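Local coordinates for protein putative alpha-L-fucosidase (Bacteroides thetaiotaomicron VPI-5482, PDB 3GZA) that probably hydrolyses alpha-L-fucosidic linkages as a family 29 glycoside hydrolase, at residues C231-F235 / E381-Q385; E304-N310 / V405-I410; I372-N376 / P432-N436; A420-T424 / N436-Y440. All coordinates share one frame; numbering follows the deposited sequence. Where two conformers were deposited one is given.

Interaction 1: C231-F235 / E381-Q385; sequences CWSTF and ERIRQ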
loop_
_atom_site.group_PDB
_atom_site.type_symbol
_atom_site.label_atom_id
_atom_site.label_comp_id
_atom_site.label_asym_id
_atom_site.label_seq_id
_atom_site.Cartn_x
_atom_site.Cartn_y
_atom_site.Cartn_z
ATOM N N CYS A 231 36.689 1.247 -26.006
ATOM C CA CYS A 231 35.486 1.707 -25.314
ATOM C C CYS A 231 35.503 3.239 -25.246
ATOM O O CYS A 231 36.323 3.820 -24.560
ATOM C CB CYS A 231 35.348 1.135 -23.906
ATOM S SG CYS A 231 33.807 1.589 -23.134
ATOM N N TRP A 232 34.610 3.863 -26.019
ATOM C CA TRP A 232 34.500 5.316 -26.127
ATOM C C TRP A 232 33.345 5.800 -25.295
ATOM O O TRP A 232 32.387 5.093 -25.081
ATOM C CB TRP A 232 34.219 5.700 -27.599
ATOM C CG TRP A 232 35.136 5.050 -28.571
ATOM C CD1 TRP A 232 34.856 3.937 -29.349
ATOM C CD2 TRP A 232 36.441 5.464 -28.932
ATOM N NE1 TRP A 232 35.927 3.634 -30.121
ATOM C CE2 TRP A 232 36.926 4.540 -29.894
ATOM C CE3 TRP A 232 37.259 6.516 -28.540
ATOM C CZ2 TRP A 232 38.184 4.648 -30.464
ATOM C CZ3 TRP A 232 38.538 6.605 -29.084
ATOM C CH2 TRP A 232 38.979 5.697 -30.057
ATOM N N SER A 233 33.405 7.051 -24.873
ATOM C CA SER A 233 32.337 7.660 -24.089
ATOM C C SER A 233 31.242 8.258 -24.928
ATOM O O SER A 233 30.142 8.474 -24.433
ATOM C CB SER A 233 32.858 8.820 -23.231
ATOM O OG SER A 233 33.746 8.340 -22.239
ATOM N N THR A 234 31.557 8.530 -26.184
ATOM C CA THR A 234 30.663 9.144 -27.132
ATOM C C THR A 234 29.647 8.139 -27.677
ATOM O O THR A 234 29.889 6.918 -27.696
ATOM C CB THR A 234 31.443 9.868 -28.184
ATOM O OG1 THR A 234 32.480 9.031 -28.724
ATOM C CG2 THR A 234 32.056 11.137 -27.587
ATOM N N PHE A 235 28.496 8.681 -28.103
ATOM C CA PHE A 235 27.333 7.861 -28.388
ATOM C C PHE A 235 26.473 8.569 -29.431
ATOM O O PHE A 235 26.461 9.788 -29.476
ATOM C CB PHE A 235 26.616 7.601 -27.022
ATOM C CG PHE A 235 25.947 6.259 -26.933
ATOM C CD1 PHE A 235 26.731 5.103 -26.888
ATOM C CD2 PHE A 235 24.552 6.127 -26.942
ATOM C CE1 PHE A 235 26.138 3.886 -26.822
ATOM C CE2 PHE A 235 23.961 4.878 -26.878
ATOM C CZ PHE A 235 24.747 3.767 -26.837
ATOM N N GLU A 381 37.752 12.813 -25.775
ATOM C CA GLU A 381 38.522 11.667 -26.196
ATOM C C GLU A 381 39.192 12.053 -27.502
ATOM O O GLU A 381 38.622 11.962 -28.601
ATOM C CB GLU A 381 37.608 10.428 -26.262
ATOM C CG GLU A 381 37.376 9.941 -24.845
ATOM C CD GLU A 381 36.238 8.970 -24.639
ATOM O OE1 GLU A 381 35.575 8.576 -25.635
ATOM O OE2 GLU A 381 36.019 8.617 -23.465
ATOM N N ARG A 382 40.442 12.504 -27.387
ATOM C CA ARG A 382 41.186 12.983 -28.543
ATOM C C ARG A 382 42.031 11.922 -29.203
ATOM O O ARG A 382 42.221 11.937 -30.406
ATOM C CB ARG A 382 42.085 14.158 -28.137
ATOM C CG ARG A 382 41.294 15.231 -27.464
ATOM C CD ARG A 382 42.103 16.432 -27.068
ATOM N NE ARG A 382 41.219 17.535 -26.695
ATOM C CZ ARG A 382 41.542 18.825 -26.802
ATOM N NH1 ARG A 382 42.721 19.204 -27.257
ATOM N NH2 ARG A 382 40.667 19.763 -26.469
ATOM N N ILE A 383 42.562 11.009 -28.399
ATOM C CA ILE A 383 43.422 9.945 -28.876
ATOM C C ILE A 383 42.585 8.916 -29.637
ATOM O O ILE A 383 41.538 8.489 -29.147
ATOM C CB ILE A 383 44.167 9.259 -27.682
ATOM C CG1 ILE A 383 45.178 10.238 -27.057
ATOM C CG2 ILE A 383 44.918 7.965 -28.136
ATOM C CD1 ILE A 383 45.844 9.663 -25.778
ATOM N N ARG A 384 43.012 8.591 -30.858
ATOM C CA ARG A 384 42.337 7.588 -31.688
ATOM C C ARG A 384 43.181 6.371 -31.966
ATOM O O ARG A 384 42.631 5.316 -32.216
ATOM C CB ARG A 384 41.874 8.217 -33.001
ATOM C CG ARG A 384 40.679 9.154 -32.825
ATOM C CD ARG A 384 39.470 8.416 -32.336
ATOM N NE ARG A 384 38.306 9.291 -32.214
ATOM C CZ ARG A 384 37.513 9.626 -33.217
ATOM N NH1 ARG A 384 37.778 9.232 -34.467
ATOM N NH2 ARG A 384 36.473 10.433 -32.977
ATOM N N GLN A 385 44.503 6.520 -31.996
ATOM C CA GLN A 385 45.416 5.390 -32.205
ATOM C C GLN A 385 46.690 5.706 -31.433
ATOM O O GLN A 385 47.192 6.820 -31.519
ATOM C CB GLN A 385 45.786 5.213 -33.685
ATOM C CG GLN A 385 44.654 4.805 -34.662
ATOM C CD GLN A 385 44.242 3.342 -34.577
ATOM O OE1 GLN A 385 44.993 2.494 -34.102
ATOM N NE2 GLN A 385 43.054 3.035 -35.087
HETATM O O HOH W 1 35.150 9.266 -28.345
#
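The carboxylate of Glu381 is gripped by the backbone N and the hydroxyl of Ser233. Ser233 N donates to Glu381 OE1 at 2.8 Å, almost straight at 175° and on the syn lone pair, while Ser233 OG donates to Glu381 OE2 at 2.6 Å, also from the syn side but tilted out of the carboxylate plane. OE2 takes a further hydrogen bond from Asn310, so the buried acid is well supplied with donors. A water adds to the polar set, donating to Glu381 OE1 at 2.8 Å and to Thr234 OG1, which also bonds Asp259 O. The bonds tie a loop of the TIM-barrel domain, leading into strand 234-235, to the start of strand 383-392 in the C-terminal beta-sandwich. A glutamine in place of Glu381 would probably leave one of the Ser233 donors or Asn310 facing an NH2 instead of an acceptor. Van der Waals contacts gather round Trp232. Its ring edge, at CZ3, meets Ile383 O in plane at 3.5 Å. Arg384, bent at chi2 (-64°), lays CD 3.6 Å from Trp232 CH2, its guanidinium plane 68° from the ring and too far away for more than a weak cation-pi attraction.

Interaction 2: E304-N310 / V405-I410; sequences EKSVGRN and VGHKRI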
loop_
_atom_site.group_PDB
_atom_site.type_symbol
_atom_site.label_atom_id
_atom_site.label_comp_id
_atom_site.label_asym_id
_atom_site.label_seq_id
_atom_site.Cartn_x
_atom_site.Cartn_y
_atom_site.Cartn_z
ATOM N N GLU A 304 40.731 -4.300 -14.370
ATOM C CA GLU A 304 41.567 -3.909 -15.520
ATOM C C GLU A 304 40.756 -3.813 -16.815
ATOM O O GLU A 304 41.120 -3.082 -17.734
ATOM C CB GLU A 304 42.760 -4.877 -15.679
ATOM C CG GLU A 304 43.733 -4.761 -14.512
ATOM C CD GLU A 304 44.961 -5.596 -14.654
ATOM O OE1 GLU A 304 45.206 -6.186 -15.728
ATOM O OE2 GLU A 304 45.728 -5.653 -13.679
ATOM N N LYS A 305 39.653 -4.552 -16.879
ATOM C CA LYS A 305 38.795 -4.568 -18.063
ATOM C C LYS A 305 37.562 -3.691 -17.919
ATOM O O LYS A 305 36.624 -3.808 -18.671
ATOM C CB LYS A 305 38.449 -6.020 -18.465
ATOM C CG LYS A 305 39.660 -6.814 -18.945
ATOM C CD LYS A 305 39.406 -8.317 -19.105
ATOM C CE LYS A 305 40.688 -9.071 -19.636
ATOM N NZ LYS A 305 40.679 -10.542 -19.295
ATOM N N SER A 306 37.550 -2.794 -16.937
ATOM C CA SER A 306 36.468 -1.838 -16.742
ATOM C C SER A 306 37.134 -0.510 -16.541
ATOM O O SER A 306 37.247 0.226 -17.508
ATOM C CB SER A 306 35.516 -2.174 -15.590
ATOM O OG SER A 306 36.220 -2.464 -14.396
ATOM N N VAL A 307 37.639 -0.251 -15.328
ATOM C CA VAL A 307 38.357 0.976 -15.038
ATOM C C VAL A 307 39.515 1.153 -16.039
ATOM O O VAL A 307 39.795 2.261 -16.506
ATOM C CB VAL A 307 38.867 0.983 -13.599
ATOM C CG1 VAL A 307 39.749 2.272 -13.320
ATOM C CG2 VAL A 307 37.665 0.844 -12.602
ATOM N N GLY A 308 40.182 0.066 -16.418
ATOM C CA GLY A 308 41.273 0.123 -17.405
ATOM C C GLY A 308 40.891 0.175 -18.868
ATOM O O GLY A 308 41.754 0.192 -19.748
ATOM N N ARG A 309 39.584 0.180 -19.103
ATOM C CA ARG A 309 38.954 0.300 -20.415
ATOM C C ARG A 309 37.951 1.486 -20.420
ATOM O O ARG A 309 36.975 1.481 -21.151
ATOM C CB ARG A 309 38.249 -1.009 -20.831
ATOM C CG ARG A 309 39.169 -2.091 -21.189
ATOM C CD ARG A 309 38.445 -3.350 -21.630
ATOM N NE ARG A 309 39.404 -4.392 -21.968
ATOM C CZ ARG A 309 39.049 -5.621 -22.333
ATOM N NH1 ARG A 309 37.787 -5.966 -22.424
ATOM N NH2 ARG A 309 39.971 -6.520 -22.587
ATOM N N ASN A 310 38.223 2.527 -19.626
ATOM C CA ASN A 310 37.445 3.762 -19.689
ATOM C C ASN A 310 35.992 3.585 -19.300
ATOM O O ASN A 310 35.105 4.192 -19.874
ATOM C CB ASN A 310 37.497 4.328 -21.132
ATOM C CG ASN A 310 37.044 5.771 -21.221
ATOM O OD1 ASN A 310 37.155 6.551 -20.249
ATOM N ND2 ASN A 310 36.597 6.170 -22.440
ATOM N N VAL A 405 41.571 5.828 -25.136
ATOM C CA VAL A 405 42.188 5.997 -23.839
ATOM C C VAL A 405 41.107 6.555 -22.913
ATOM O O VAL A 405 40.642 5.858 -22.019
ATOM C CB VAL A 405 43.449 6.864 -23.916
ATOM C CG1 VAL A 405 43.945 7.141 -22.517
ATOM C CG2 VAL A 405 44.526 6.180 -24.740
ATOM N N GLY A 406 40.690 7.793 -23.120
ATOM C CA GLY A 406 39.654 8.392 -22.295
ATOM C C GLY A 406 40.190 8.651 -20.901
ATOM O O GLY A 406 41.388 8.977 -20.750
ATOM N N HIS A 407 39.368 8.420 -19.888
ATOM C CA HIS A 407 39.737 8.718 -18.520
ATOM C C HIS A 407 40.895 7.866 -18.018
ATOM O O HIS A 407 41.801 8.384 -17.373
ATOM C CB HIS A 407 38.542 8.620 -17.594
ATOM C CG HIS A 407 38.934 8.756 -16.164
ATOM N ND1 HIS A 407 39.333 9.965 -15.646
ATOM C CD2 HIS A 407 39.149 7.826 -15.199
ATOM C CE1 HIS A 407 39.700 9.782 -14.387
ATOM N NE2 HIS A 407 39.627 8.500 -14.107
ATOM N N LYS A 408 40.889 6.574 -18.367
ATOM C CA LYS A 408 41.952 5.684 -17.947
ATOM C C LYS A 408 42.058 4.447 -18.808
ATOM O O LYS A 408 41.056 3.825 -19.128
ATOM C CB LYS A 408 41.775 5.258 -16.486
ATOM C CG LYS A 408 42.903 4.383 -15.909
ATOM C CD LYS A 408 42.757 4.267 -14.400
ATOM C CE LYS A 408 43.389 5.473 -13.633
ATOM N NZ LYS A 408 43.293 5.282 -12.135
ATOM N N ARG A 409 43.301 4.096 -19.126
ATOM C CA ARG A 409 43.637 2.930 -19.905
ATOM C C ARG A 409 44.701 2.226 -19.105
ATOM O O ARG A 409 45.725 2.860 -18.772
ATOM C CB ARG A 409 44.228 3.325 -21.263
ATOM C CG ARG A 409 44.634 2.152 -22.176
ATOM C CD ARG A 409 43.447 1.450 -22.724
ATOM N NE ARG A 409 43.803 0.262 -23.480
ATOM C CZ ARG A 409 43.426 -0.980 -23.206
ATOM N NH1 ARG A 409 42.703 -1.291 -22.147
ATOM N NH2 ARG A 409 43.819 -1.957 -24.005
ATOM N N ILE A 410 44.492 0.934 -18.837
ATOM C CA ILE A 410 45.529 0.113 -18.199
ATOM C C ILE A 410 45.985 -0.853 -19.253
ATOM O O ILE A 410 45.171 -1.560 -19.816
ATOM C CB ILE A 410 45.011 -0.629 -16.940
ATOM C CG1 ILE A 410 44.629 0.392 -15.862
ATOM C CG2 ILE A 410 46.097 -1.619 -16.341
ATOM C CD1 ILE A 410 43.851 -0.164 -14.678
HETATM O O HOH W 2 43.270 -3.380 -19.143
HETATM O O HOH W 3 42.112 -4.042 -21.185
#
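Glu304, the last residue of helix 296-304, touches Ile410 loosely through its CG, and a water donates to Glu304 O and Ile410 O. Beyond it the chain makes a type I turn from Ser306 to Arg309. Val307 CG1 lies alongside the aliphatic part of Lys408, 3.8 Å from CD; the lysine's amine goes on to Glu21. Gly308 sits under Ile410, whose CG1 is 3.7 Å from Gly308 CA, and a beta carbon at the glycine would clash with Ile410 CB. Gly308 O is gripped twice, by Ile410 N at 3.0 Å and by Arg409 NH1 at 3.0 Å, in whose guanidinium plane it lies. Arg309 runs beside Arg409, a water accepting from Arg309 NE and Arg409 NH1, and Arg309 NH1 is held by Val227 O. At Asn310, N makes a weak bond to Lys408 O, and CG swings anti to N (chi1 -165°), bringing OD1 to 2.9 Å from His407 N, which approaches from above the amide's carbonyl plane. ND2 turns to Glu381. With a single beta bridge, Arg309 with Arg409, these bonds join the loop before barrel strand 312-317 to the edge strand 409-418 of the sandwich: an interdomain seam between TIM barrel and F5/8 type C-like domain.

Interaction 3: I372-N376 / P432-N436; sequences IIQEN and PDIIN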
loop_
_atom_site.group_PDB
_atom_site.type_symbol
_atom_site.label_atom_id
_atom_site.label_comp_id
_atom_site.label_asym_id
_atom_site.label_seq_id
_atom_site.Cartn_x
_atom_site.Cartn_y
_atom_site.Cartn_z
ATOM N N ILE A 372 49.867 2.971 -17.547
ATOM C CA ILE A 372 48.570 3.599 -17.412
ATOM C C ILE A 372 48.668 4.861 -18.240
ATOM O O ILE A 372 49.713 5.502 -18.241
ATOM C CB ILE A 372 48.214 3.893 -15.939
ATOM C CG1 ILE A 372 47.868 2.568 -15.241
ATOM C CG2 ILE A 372 47.076 4.914 -15.806
ATOM C CD1 ILE A 372 47.454 2.719 -13.815
ATOM N N ILE A 373 47.600 5.153 -18.991
ATOM C CA ILE A 373 47.508 6.384 -19.775
ATOM C C ILE A 373 46.173 6.995 -19.428
ATOM O O ILE A 373 45.182 6.280 -19.322
ATOM C CB ILE A 373 47.495 6.142 -21.282
ATOM C CG1 ILE A 373 48.504 5.064 -21.689
ATOM C CG2 ILE A 373 47.705 7.506 -22.061
ATOM C CD1 ILE A 373 48.316 4.564 -23.132
ATOM N N GLN A 374 46.149 8.301 -19.202
ATOM C CA GLN A 374 44.902 9.012 -18.919
ATOM C C GLN A 374 44.851 10.313 -19.684
ATOM O O GLN A 374 45.832 11.057 -19.688
ATOM C CB GLN A 374 44.773 9.351 -17.429
ATOM C CG GLN A 374 44.775 8.197 -16.463
ATOM C CD GLN A 374 44.423 8.652 -15.059
ATOM O OE1 GLN A 374 45.320 8.886 -14.255
ATOM N NE2 GLN A 374 43.140 8.858 -14.778
ATOM N N GLU A 375 43.717 10.570 -20.342
ATOM C CA GLU A 375 43.458 11.847 -20.973
ATOM C C GLU A 375 42.752 12.757 -19.961
ATOM O O GLU A 375 42.172 12.274 -18.995
ATOM C CB GLU A 375 42.575 11.694 -22.208
ATOM C CG GLU A 375 43.211 10.951 -23.343
ATOM C CD GLU A 375 42.328 10.904 -24.586
ATOM O OE1 GLU A 375 41.534 9.956 -24.651
ATOM O OE2 GLU A 375 42.468 11.793 -25.494
ATOM N N ASN A 376 42.840 14.078 -20.180
ATOM C CA ASN A 376 42.098 15.057 -19.381
ATOM C C ASN A 376 40.652 15.004 -19.943
ATOM O O ASN A 376 40.315 15.665 -20.921
ATOM C CB ASN A 376 42.701 16.455 -19.537
ATOM C CG ASN A 376 42.303 17.382 -18.432
ATOM O OD1 ASN A 376 41.605 16.999 -17.508
ATOM N ND2 ASN A 376 42.795 18.609 -18.498
ATOM N N PRO A 432 46.398 15.854 -28.094
ATOM C CA PRO A 432 46.129 15.130 -26.842
ATOM C C PRO A 432 46.523 15.908 -25.575
ATOM O O PRO A 432 47.468 16.691 -25.579
ATOM C CB PRO A 432 46.929 13.827 -26.994
ATOM C CG PRO A 432 47.112 13.671 -28.494
ATOM C CD PRO A 432 47.215 15.060 -29.023
ATOM N N ASP A 433 45.732 15.723 -24.537
ATOM C CA ASP A 433 45.909 16.333 -23.223
ATOM C C ASP A 433 46.075 15.147 -22.265
ATOM O O ASP A 433 45.129 14.666 -21.623
ATOM C CB ASP A 433 44.711 17.235 -22.926
ATOM C CG ASP A 433 44.857 18.037 -21.637
ATOM O OD1 ASP A 433 45.840 17.868 -20.886
ATOM O OD2 ASP A 433 43.969 18.865 -21.374
ATOM N N ILE A 434 47.313 14.680 -22.177
ATOM C CA ILE A 434 47.632 13.491 -21.412
ATOM C C ILE A 434 47.992 13.917 -19.993
ATOM O O ILE A 434 49.004 14.577 -19.784
ATOM C CB ILE A 434 48.764 12.697 -22.113
ATOM C CG1 ILE A 434 48.282 12.238 -23.511
ATOM C CG2 ILE A 434 49.204 11.519 -21.255
ATOM C CD1 ILE A 434 49.376 11.898 -24.478
ATOM N N ILE A 435 47.151 13.547 -19.023
ATOM C CA ILE A 435 47.394 13.930 -17.642
ATOM C C ILE A 435 48.250 12.903 -16.932
ATOM O O ILE A 435 48.784 13.191 -15.863
ATOM C CB ILE A 435 46.079 14.221 -16.871
ATOM C CG1 ILE A 435 45.213 12.950 -16.730
ATOM C CG2 ILE A 435 45.310 15.321 -17.566
ATOM C CD1 ILE A 435 44.060 13.107 -15.780
ATOM N N ASN A 436 48.421 11.720 -17.526
ATOM C CA ASN A 436 49.191 10.665 -16.903
ATOM C C ASN A 436 49.643 9.630 -17.927
ATOM O O ASN A 436 48.826 9.083 -18.664
ATOM C CB ASN A 436 48.306 10.002 -15.833
ATOM C CG ASN A 436 48.973 8.844 -15.114
ATOM O OD1 ASN A 436 50.159 8.625 -15.224
ATOM N ND2 ASN A 436 48.181 8.090 -14.351
HETATM O O HOH W 4 43.397 14.139 -24.812
#
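The amides of Gln374 and Asn436 form one of two pairs of flat groups that meet across the two segments, each with its planes steeply inclined. Asn436 ND2 donates to Gln374 OE1 at 3.0 Å and 174°, on a lone pair of the glutamine oxygen and with that acceptor in the amide plane of Asn436. Gln374 NE2 bonds His407 O, so the glutamine amide has a second hold; the very short approach of Asn436 OD1 to Ser438 OG is doubtful. In the other pair, Asn376 ND2 donates to Asp433 OD2 at 3.1 Å from above the carboxylate plane, the groups being 87° apart; OD2 has another donor in Asn379 ND2. Between these pairs Ile435 lays CG2 3.5 Å from Asn376 CB and CG1 3.7 Å from Gln374 CB, with chi1 at 65° setting CG1 between backbone N and carbonyl carbon.

The backbone explains why Ile435 lies here: it and Asn436 both face Gln374, a classic beta bulge. Gln374 O accepts from Ile435 N at 2.9 Å and weakly from Asn436 N, while Gln374 N donates to Asn436 O at 2.8 Å. Past the bulge Asn376 N bonds Asp433 O.

Strand 366-375 is flanked here by 434-440 and 409-418 in one antiparallel sheet of the sandwich, while Ile373 and Ile434 turn inward to Leu423 on the facing sheet.

Interaction 4: A420-T424 / N436-Y440; sequences ALRLT and NFSAY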
loop_
_atom_site.group_PDB
_atom_site.type_symbol
_atom_site.label_atom_id
_atom_site.label_comp_id
_atom_site.label_asym_id
_atom_site.label_seq_id
_atom_site.Cartn_x
_atom_site.Cartn_y
_atom_site.Cartn_z
ATOM N N ALA A 420 63.421 3.068 -20.760
ATOM C CA ALA A 420 62.482 4.111 -21.043
ATOM C C ALA A 420 61.283 3.530 -21.750
ATOM O O ALA A 420 61.365 2.453 -22.316
ATOM C CB ALA A 420 63.158 5.186 -21.907
ATOM N N LEU A 421 60.148 4.210 -21.635
ATOM C CA LEU A 421 58.938 3.869 -22.387
ATOM C C LEU A 421 58.569 5.071 -23.222
ATOM O O LEU A 421 58.880 6.211 -22.862
ATOM C CB LEU A 421 57.755 3.550 -21.486
ATOM C CG LEU A 421 57.789 2.265 -20.675
ATOM C CD1 LEU A 421 56.426 2.089 -20.056
ATOM C CD2 LEU A 421 58.145 1.062 -21.522
ATOM N N ARG A 422 57.881 4.839 -24.328
ATOM C CA ARG A 422 57.473 5.954 -25.159
ATOM C C ARG A 422 56.074 5.731 -25.671
ATOM O O ARG A 422 55.777 4.690 -26.242
ATOM C CB ARG A 422 58.414 6.168 -26.335
ATOM C CG ARG A 422 58.093 7.420 -27.169
ATOM C CD ARG A 422 59.213 7.729 -28.109
ATOM N NE ARG A 422 59.458 6.633 -29.045
ATOM C CZ ARG A 422 60.528 6.549 -29.841
ATOM N NH1 ARG A 422 61.487 7.472 -29.802
ATOM N NH2 ARG A 422 60.674 5.518 -30.664
ATOM N N LEU A 423 55.239 6.735 -25.465
ATOM C CA LEU A 423 53.857 6.738 -25.945
ATOM C C LEU A 423 53.787 7.626 -27.183
ATOM O O LEU A 423 54.183 8.782 -27.138
ATOM C CB LEU A 423 52.953 7.316 -24.868
ATOM C CG LEU A 423 51.491 7.587 -25.257
ATOM C CD1 LEU A 423 50.753 6.293 -25.565
ATOM C CD2 LEU A 423 50.854 8.341 -24.129
ATOM N N THR A 424 53.327 7.062 -28.291
ATOM C CA THR A 424 53.132 7.810 -29.528
ATOM C C THR A 424 51.651 7.742 -29.884
ATOM O O THR A 424 51.090 6.652 -29.970
ATOM C CB THR A 424 53.917 7.213 -30.680
ATOM O OG1 THR A 424 55.306 7.179 -30.321
ATOM C CG2 THR A 424 53.729 8.037 -31.933
ATOM N N ASN A 436 48.421 11.720 -17.526
ATOM C CA ASN A 436 49.191 10.665 -16.903
ATOM C C ASN A 436 49.643 9.630 -17.927
ATOM O O ASN A 436 48.826 9.083 -18.664
ATOM C CB ASN A 436 48.306 10.002 -15.833
ATOM C CG ASN A 436 48.973 8.844 -15.114
ATOM O OD1 ASN A 436 50.159 8.625 -15.224
ATOM N ND2 ASN A 436 48.181 8.090 -14.351
ATOM N N PHE A 437 50.950 9.398 -17.957
ATOM C CA PHE A 437 51.565 8.290 -18.694
ATOM C C PHE A 437 52.553 7.742 -17.657
ATOM O O PHE A 437 53.522 8.401 -17.303
ATOM C CB PHE A 437 52.201 8.678 -20.026
ATOM C CG PHE A 437 53.004 7.567 -20.661
ATOM C CD1 PHE A 437 52.501 6.271 -20.737
ATOM C CD2 PHE A 437 54.252 7.819 -21.207
ATOM C CE1 PHE A 437 53.231 5.262 -21.321
ATOM C CE2 PHE A 437 54.986 6.804 -21.808
ATOM C CZ PHE A 437 54.477 5.510 -21.842
ATOM N N SER A 438 52.251 6.560 -17.133
ATOM C CA SER A 438 53.019 5.961 -16.028
ATOM C C SER A 438 53.387 4.514 -16.279
ATOM O O SER A 438 52.652 3.801 -16.924
ATOM C CB SER A 438 52.207 5.994 -14.738
ATOM O OG SER A 438 51.920 7.308 -14.312
ATOM N N ALA A 439 54.508 4.088 -15.720
ATOM C CA ALA A 439 55.002 2.711 -15.865
ATOM C C ALA A 439 55.034 2.011 -14.524
ATOM O O ALA A 439 55.326 2.645 -13.499
ATOM C CB ALA A 439 56.396 2.702 -16.480
ATOM N N TYR A 440 54.765 0.704 -14.555
ATOM C CA TYR A 440 54.753 -0.141 -13.375
ATOM C C TYR A 440 55.379 -1.488 -13.613
ATOM O O TYR A 440 55.414 -1.981 -14.726
ATOM C CB TYR A 440 53.309 -0.428 -12.912
ATOM C CG TYR A 440 52.499 0.812 -12.703
ATOM C CD1 TYR A 440 51.861 1.405 -13.749
ATOM C CD2 TYR A 440 52.381 1.388 -11.444
ATOM C CE1 TYR A 440 51.149 2.564 -13.554
ATOM C CE2 TYR A 440 51.676 2.511 -11.240
ATOM C CZ TYR A 440 51.074 3.116 -12.304
ATOM O OH TYR A 440 50.359 4.275 -12.132
#
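Leu423 and Phe437 lie antiparallel, each passing the other's side, so that the base of the leucine, not its tip, covers the ring. Leu423 CB sits 3.8 Å from the Phe437 centroid and 13° off the ring normal, a CH-pi contact over the middle of one face. Phe437 reaches this position with CG anti to its backbone N (chi1 171°), which throws the ring across toward segment 420-424; Phe437 CE2 ends 3.7 Å from Leu423 N. The leucine's own CD2 trails back toward the root of the ring.

Leu421, two residues earlier on the same strand, comes to the far end of the phenyl: its CB is 3.8 Å from Phe437 CZ, approaching obliquely. Its CD1 branch goes further and meets the methyl of Ala439 at 3.6 Å. No hydrogen bond links the strands, whose segment axes approach to 8.7 Å, and the side-chain contact is almost wholly apolar. Cutting Phe437 back to an alanine would probably strip Leu423 CB of the face it rests on and open a gap beside Leu421.

The two strands belong to opposite sheets of the beta-sandwich, and this is their buried interface. Leu423 also touches Ile373 of strand 366-375 and Ile388 of strand 383-392, Leu421 touches Cys371, and Phe437 packs on Ile351 of strand 349-353 and Leu360 of strand 357-362.

Interactions 1 and 2 join the barrel to the sandwich, interactions 3 and 4 lie within the sandwich, and the four form a connected run. Asn310 links the first two, its ND2 lying 2.7 Å from Glu381 OE2 and 3.2 Å from Cys231 O. Glu375 is the next hub: its OE2 is 2.9 Å from Arg382 N in interaction 1, and its OE1 2.8 Å from Gly406 N in interaction 2. Interactions 3 and 4 share Asn436 and strand 434-440, and Ile372 O meets Ser438 N at 3.0 Å. Interaction 4 lies farthest along, its centre about 19 Å from that of interaction 1. The sodium ion, at His31, Asp34 and Ile36, belongs to none of them.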